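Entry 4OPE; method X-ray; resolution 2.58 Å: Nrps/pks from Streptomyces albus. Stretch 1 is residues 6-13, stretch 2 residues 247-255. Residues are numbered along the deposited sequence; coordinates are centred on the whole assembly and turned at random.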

ATOM      1  N   ASP A   6      -7.818 -23.740  -7.821  1.00111.15           N
ATOM      2  CA  ASP A   6      -8.074 -24.476  -9.100  1.00108.74           C
ATOM      3  C   ASP A   6      -8.322 -23.525 -10.287  1.00104.84           C
ATOM      4  O   ASP A   6      -7.660 -23.651 -11.329  1.00102.52           O
ATOM      5  N   ASP A   7      -9.283 -22.601 -10.141  1.00 96.72           N
ATOM      6  CA  ASP A   7      -9.482 -21.548 -11.142  1.00 85.40           C
ATOM      7  C   ASP A   7      -8.311 -20.523 -11.059  1.00 82.46           C
ATOM      8  O   ASP A   7      -7.989 -19.924 -10.015  1.00 73.86           O
ATOM      9  N   GLU A   8      -7.658 -20.357 -12.192  1.00 74.94           N
ATOM     10  CA  GLU A   8      -6.433 -19.630 -12.236  1.00 68.70           C
ATOM     11  C   GLU A   8      -6.785 -18.169 -12.454  1.00 60.94           C
ATOM     12  O   GLU A   8      -7.869 -17.841 -12.940  1.00 61.56           O
ATOM     13  N   ILE A   9      -5.860 -17.293 -12.102  1.00 49.72           N
ATOM     14  CA  ILE A   9      -5.976 -15.934 -12.476  1.00 42.31           C
ATOM     15  C   ILE A   9      -5.243 -15.757 -13.771  1.00 40.60           C
ATOM     16  O   ILE A   9      -4.188 -16.355 -13.944  1.00 42.75           O
ATOM     17  N   VAL A  10      -5.783 -14.912 -14.661  1.00 37.52           N
ATOM     18  CA  VAL A  10      -5.134 -14.558 -15.916  1.00 35.19           C
ATOM     19  C   VAL A  10      -5.122 -13.061 -16.136  1.00 32.91           C
ATOM     20  O   VAL A  10      -5.887 -12.326 -15.526  1.00 31.51           O
ATOM     21  N   ILE A  11      -4.213 -12.631 -16.994  1.00 31.31           N
ATOM     22  CA  ILE A  11      -4.086 -11.265 -17.368  1.00 31.30           C
ATOM     23  C   ILE A  11      -4.759 -11.119 -18.729  1.00 31.66           C
ATOM     24  O   ILE A  11      -4.402 -11.781 -19.701  1.00 33.16           O
ATOM     25  N   VAL A  12      -5.677 -10.183 -18.826  1.00 31.50           N
ATOM     26  CA  VAL A  12      -6.392 -10.014 -20.063  1.00 31.81           C
ATOM     27  C   VAL A  12      -6.193  -8.666 -20.703  1.00 31.16           C
ATOM     28  O   VAL A  12      -6.854  -8.364 -21.640  1.00 31.65           O
ATOM     29  N   GLY A  13      -5.317  -7.832 -20.189  1.00 31.79           N
ATOM     30  CA  GLY A  13      -4.969  -6.591 -20.918  1.00 30.59           C
ATOM     31  C   GLY A  13      -3.801  -5.928 -20.242  1.00 28.25           C
ATOM     32  O   GLY A  13      -3.553  -6.163 -19.093  1.00 27.88           O
ATOM     33  N   LEU A 247      -4.758  -6.015 -16.318  1.00 31.39           N
ATOM     34  CA  LEU A 247      -6.149  -6.278 -15.876  1.00 30.32           C
ATOM     35  C   LEU A 247      -6.294  -7.752 -15.649  1.00 30.62           C
ATOM     36  O   LEU A 247      -5.944  -8.549 -16.517  1.00 29.85           O
ATOM     37  N   LEU A 248      -6.811  -8.093 -14.478  1.00 32.22           N
ATOM     38  CA  LEU A 248      -6.831  -9.469 -13.993  1.00 35.17           C
ATOM     39  C   LEU A 248      -8.246 -10.033 -13.828  1.00 37.09           C
ATOM     40  O   LEU A 248      -9.200  -9.294 -13.566  1.00 39.32           O
ATOM     41  N   LYS A 249      -8.358 -11.344 -13.979  1.00 37.81           N
ATOM     42  CA  LYS A 249      -9.648 -12.043 -14.108  1.00 40.41           C
ATOM     43  C   LYS A 249      -9.430 -13.519 -13.782  1.00 41.08           C
ATOM     44  O   LYS A 249      -8.345 -14.033 -14.026  1.00 39.07           O
ATOM     45  N   ARG A 250     -10.448 -14.206 -13.275  1.00 43.23           N
ATOM     46  CA  ARG A 250     -10.441 -15.671 -13.255  1.00 45.21           C
ATOM     47  C   ARG A 250     -10.472 -16.229 -14.659  1.00 48.02           C
ATOM     48  O   ARG A 250     -11.195 -15.690 -15.511  1.00 49.02           O
ATOM     49  N   ARG A 251      -9.709 -17.302 -14.915  1.00 51.35           N
ATOM     50  CA  ARG A 251      -9.711 -17.907 -16.257  1.00 56.81           C
ATOM     51  C   ARG A 251     -11.128 -18.170 -16.769  1.00 56.21           C
ATOM     52  O   ARG A 251     -11.454 -17.820 -17.907  1.00 54.26           O
ATOM     53  N   SER A 252     -11.960 -18.765 -15.914  1.00 52.76           N
ATOM     54  CA  SER A 252     -13.332 -19.059 -16.262  1.00 52.04           C
ATOM     55  C   SER A 252     -14.065 -17.812 -16.723  1.00 51.64           C
ATOM     56  O   SER A 252     -14.819 -17.855 -17.690  1.00 59.02           O
ATOM     57  N   ALA A 253     -13.856 -16.682 -16.076  1.00 47.66           N
ATOM     58  CA  ALA A 253     -14.572 -15.503 -16.522  1.00 46.34           C
ATOM     59  C   ALA A 253     -14.032 -15.004 -17.854  1.00 46.44           C
ATOM     60  O   ALA A 253     -14.803 -14.575 -18.691  1.00 46.50           O
ATOM     61  N   ALA A 254     -12.721 -15.082 -18.063  1.00 47.01           N
ATOM     62  CA  ALA A 254     -12.139 -14.674 -19.331  1.00 47.74           C
ATOM     63  C   ALA A 254     -12.599 -15.545 -20.488  1.00 51.50           C
ATOM     64  O   ALA A 254     -12.862 -15.048 -21.575  1.00 50.09           O
ATOM     65  N   GLU A 255     -12.635 -16.854 -20.273  1.00 57.94           N
ATOM     66  CA  GLU A 255     -13.103 -17.780 -21.318  1.00 62.75           C
ATOM     67  C   GLU A 255     -14.558 -17.486 -21.631  1.00 57.11           C
ATOM     68  O   GLU A 255     -14.889 -17.256 -22.776  1.00 55.50           O
TER

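Residues 247-250 are the end of a strand that runs antiparallel to strand 9-13. The chain then turns directly into a helix that starts at Arg251. The two stretches lie in one chain, far apart in sequence, and together bury 740 Å² of surface.

Leu247 starts the walk. Its backbone O accepts a hydrogen bond from Val12 N at 2.8 Å. The side chain has chi1 t and chi2 p. Its CD2 lies 4.0 Å from Val12 CG2, so the two buried residues make an apolar contact beside the backbone ladder. Val12 has chi1 m. Gly13 has no side chain to add here.

Leu248 points to the other face of the sheet, the one shared with Ile11. Its rotamer is m, t. The end of the side chain comes nearer to stretch 1 than its CB direction suggests. Leu248 CD2 reaches Ile11 CG1 at 3.6 Å and Ile9 CG2 at 4.2 Å. Ile11 is m, t and Ile9 is m, m. Leu248 thus bridges two isoleucines that are two residues apart on the neighbouring strand.

Lys249 returns to the face that carries Val10. The pair is held by two backbone hydrogen bonds: Val10 N to Lys249 O at 2.8 Å, and Lys249 N to Val10 O at 3.1 Å. The closest side-chain contacts of the lysine to stretch 1 are made by its aliphatic part. Its CB is 4.2 Å from Val10 CG2, and its CD is 4.0 Å from Val12 CG2. Chi1 and chi2 both lie between wells, at -131° and 147°. The amine NZ has no polar partner in stretch 1.

Arg250 sits at the N-cap position. Its side chain starts m, t, t. The pair with Ile9 is non-hydrogen-bonded and their side chains diverge, yet Ile9 CD1 still comes within 4.4 Å of Arg250 CG. Arg250 CB is 3.7 Å from Asp7 OD2. NH2 of Arg250 is hydrogen-bonded elsewhere in the structure.

Arg251 opens the helix. Its N donates to Glu8 O at 2.8 Å, which extends the backbone pairing one step past the strand. Its side chain has chi1 t, and its CG packs 4.0 Å from Val10 CG1. The guanidinium then forms a salt bridge, with Arg251 NH1 2.6 Å from Glu8 OE1. The hydrogen bond within that bridge is weak, because its angle is only 122°. Glu8 is m, t, and its CB points sideways, but its end comes nearer.

Ser252 N donates to Asp7 OD1 at 3.3 Å. Asp7 points toward stretch 2 with chi1 t, which brings its carboxylate to the first turn of the helix. Ser252 has chi1 p. Its OG is modelled 2.2 Å from Asp7 OD2, too short to interpret.

Ala253 makes no contact with stretch 1. Ala254 points toward stretch 1, and its CB meets Val10 CG2 at 3.9 Å and Val12 CG1 at 4.0 Å. The small methyl thus touches both valines. Glu255 is out of reach of stretch 1.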

ATOM      1  CB  ASP A   6      -9.252 -25.442  -8.945  1.00110.07           C
ATOM      2  CG  ASP A   6      -9.761 -25.951 -10.282  1.00112.84           C
ATOM      3  OD1 ASP A   6      -8.926 -26.214 -11.176  1.00108.95           O
ATOM      4  OD2 ASP A   6     -10.994 -26.071 -10.444  1.00107.47           O
ATOM      5  CB  ASP A   7     -10.856 -20.873 -11.027  1.00 81.05           C
ATOM      6  CG  ASP A   7     -11.322 -20.238 -12.359  1.00 82.58           C
ATOM      7  OD1 ASP A   7     -10.534 -20.203 -13.336  1.00 75.02           O
ATOM      8  OD2 ASP A   7     -12.492 -19.773 -12.440  1.00 81.07           O
ATOM      9  CB  GLU A   8      -5.568 -20.164 -13.381  1.00 75.55           C
ATOM     10  CG  GLU A   8      -5.575 -21.691 -13.537  1.00 83.87           C
ATOM     11  CD  GLU A   8      -4.624 -22.162 -14.629  1.00 87.84           C
ATOM     12  OE1 GLU A   8      -4.983 -21.986 -15.824  1.00 80.15           O
ATOM     13  OE2 GLU A   8      -3.526 -22.694 -14.287  1.00 85.13           O
ATOM     14  CB  ILE A   9      -5.292 -15.052 -11.473  1.00 41.11           C
ATOM     15  CG1 ILE A   9      -5.877 -15.287 -10.088  1.00 42.25           C
ATOM     16  CG2 ILE A   9      -5.442 -13.597 -11.881  1.00 40.14           C
ATOM     17  CD1 ILE A   9      -7.359 -15.099 -10.032  1.00 44.72           C
ATOM     18  CB  VAL A  10      -5.840 -15.179 -17.116  1.00 37.82           C
ATOM     19  CG1 VAL A  10      -5.828 -16.707 -17.011  1.00 39.16           C
ATOM     20  CG2 VAL A  10      -7.271 -14.652 -17.252  1.00 39.36           C
ATOM     21  CB  ILE A  11      -2.606 -10.864 -17.549  1.00 31.42           C
ATOM     22  CG1 ILE A  11      -1.876 -10.833 -16.212  1.00 30.69           C
ATOM     23  CG2 ILE A  11      -2.459  -9.496 -18.253  1.00 31.41           C
ATOM     24  CD1 ILE A  11      -0.388 -10.604 -16.377  1.00 29.56           C
ATOM     25  CB  VAL A  12      -7.892 -10.215 -19.856  1.00 31.57           C
ATOM     26  CG1 VAL A  12      -8.156 -11.554 -19.210  1.00 32.39           C
ATOM     27  CG2 VAL A  12      -8.493  -9.073 -19.031  1.00 32.13           C
ATOM     28  CB  LEU A 247      -7.177  -5.783 -16.906  1.00 29.61           C
ATOM     29  CG  LEU A 247      -8.647  -5.858 -16.422  1.00 29.86           C
ATOM     30  CD1 LEU A 247      -8.919  -4.883 -15.320  1.00 30.15           C
ATOM     31  CD2 LEU A 247      -9.597  -5.545 -17.535  1.00 30.46           C
ATOM     32  CB  LEU A 248      -6.101  -9.526 -12.664  1.00 36.27           C
ATOM     33  CG  LEU A 248      -4.664  -8.994 -12.684  1.00 36.51           C
ATOM     34  CD1 LEU A 248      -4.204  -8.628 -11.281  1.00 36.60           C
ATOM     35  CD2 LEU A 248      -3.733 -10.031 -13.281  1.00 37.95           C
ATOM     36  CB  LYS A 249     -10.091 -11.990 -15.567  1.00 44.02           C
ATOM     37  CG  LYS A 249     -11.508 -11.556 -15.868  1.00 46.66           C
ATOM     38  CD  LYS A 249     -11.535 -10.812 -17.184  1.00 49.06           C
ATOM     39  CE  LYS A 249     -12.876 -10.133 -17.461  1.00 54.47           C
ATOM     40  NZ  LYS A 249     -12.678  -8.863 -18.245  1.00 54.92           N
ATOM     41  CB  ARG A 250     -11.641 -16.208 -12.512  1.00 46.05           C
ATOM     42  CG  ARG A 250     -11.503 -16.083 -11.024  1.00 49.64           C
ATOM     43  CD  ARG A 250     -12.656 -16.758 -10.355  1.00 54.89           C
ATOM     44  NE  ARG A 250     -12.772 -16.451  -8.934  1.00 58.46           N
ATOM     45  CZ  ARG A 250     -12.061 -17.043  -7.977  1.00 61.59           C
ATOM     46  NH1 ARG A 250     -11.121 -17.954  -8.275  1.00 58.56           N
ATOM     47  NH2 ARG A 250     -12.285 -16.704  -6.709  1.00 63.77           N
ATOM     48  CB  ARG A 251      -8.938 -19.221 -16.324  1.00 62.31           C
ATOM     49  CG  ARG A 251      -8.499 -19.522 -17.760  1.00 67.92           C
ATOM     50  CD  ARG A 251      -8.404 -20.994 -18.132  1.00 77.98           C
ATOM     51  NE  ARG A 251      -7.076 -21.601 -17.944  1.00 87.11           N
ATOM     52  CZ  ARG A 251      -6.003 -21.427 -18.736  1.00 89.69           C
ATOM     53  NH1 ARG A 251      -4.881 -22.081 -18.428  1.00 83.03           N
ATOM     54  NH2 ARG A 251      -6.015 -20.602 -19.810  1.00 86.74           N
ATOM     55  CB  SER A 252     -14.067 -19.685 -15.088  1.00 52.85           C
ATOM     56  OG  SER A 252     -13.930 -18.900 -13.916  1.00 55.72           O
ATOM     57  CB  ALA A 253     -14.578 -14.419 -15.465  1.00 45.08           C
ATOM     58  CB  ALA A 254     -10.630 -14.736 -19.248  1.00 49.77           C
ATOM     59  CB  GLU A 255     -12.890 -19.254 -20.935  1.00 67.55           C
ATOM     60  CG  GLU A 255     -11.446 -19.713 -21.187  1.00 73.19           C
ATOM     61  CD  GLU A 255     -11.125 -21.085 -20.607  1.00 80.66           C
ATOM     62  OE1 GLU A 255     -12.048 -21.782 -20.145  1.00 84.19           O
ATOM     63  OE2 GLU A 255      -9.933 -21.467 -20.610  1.00 90.32           O
TER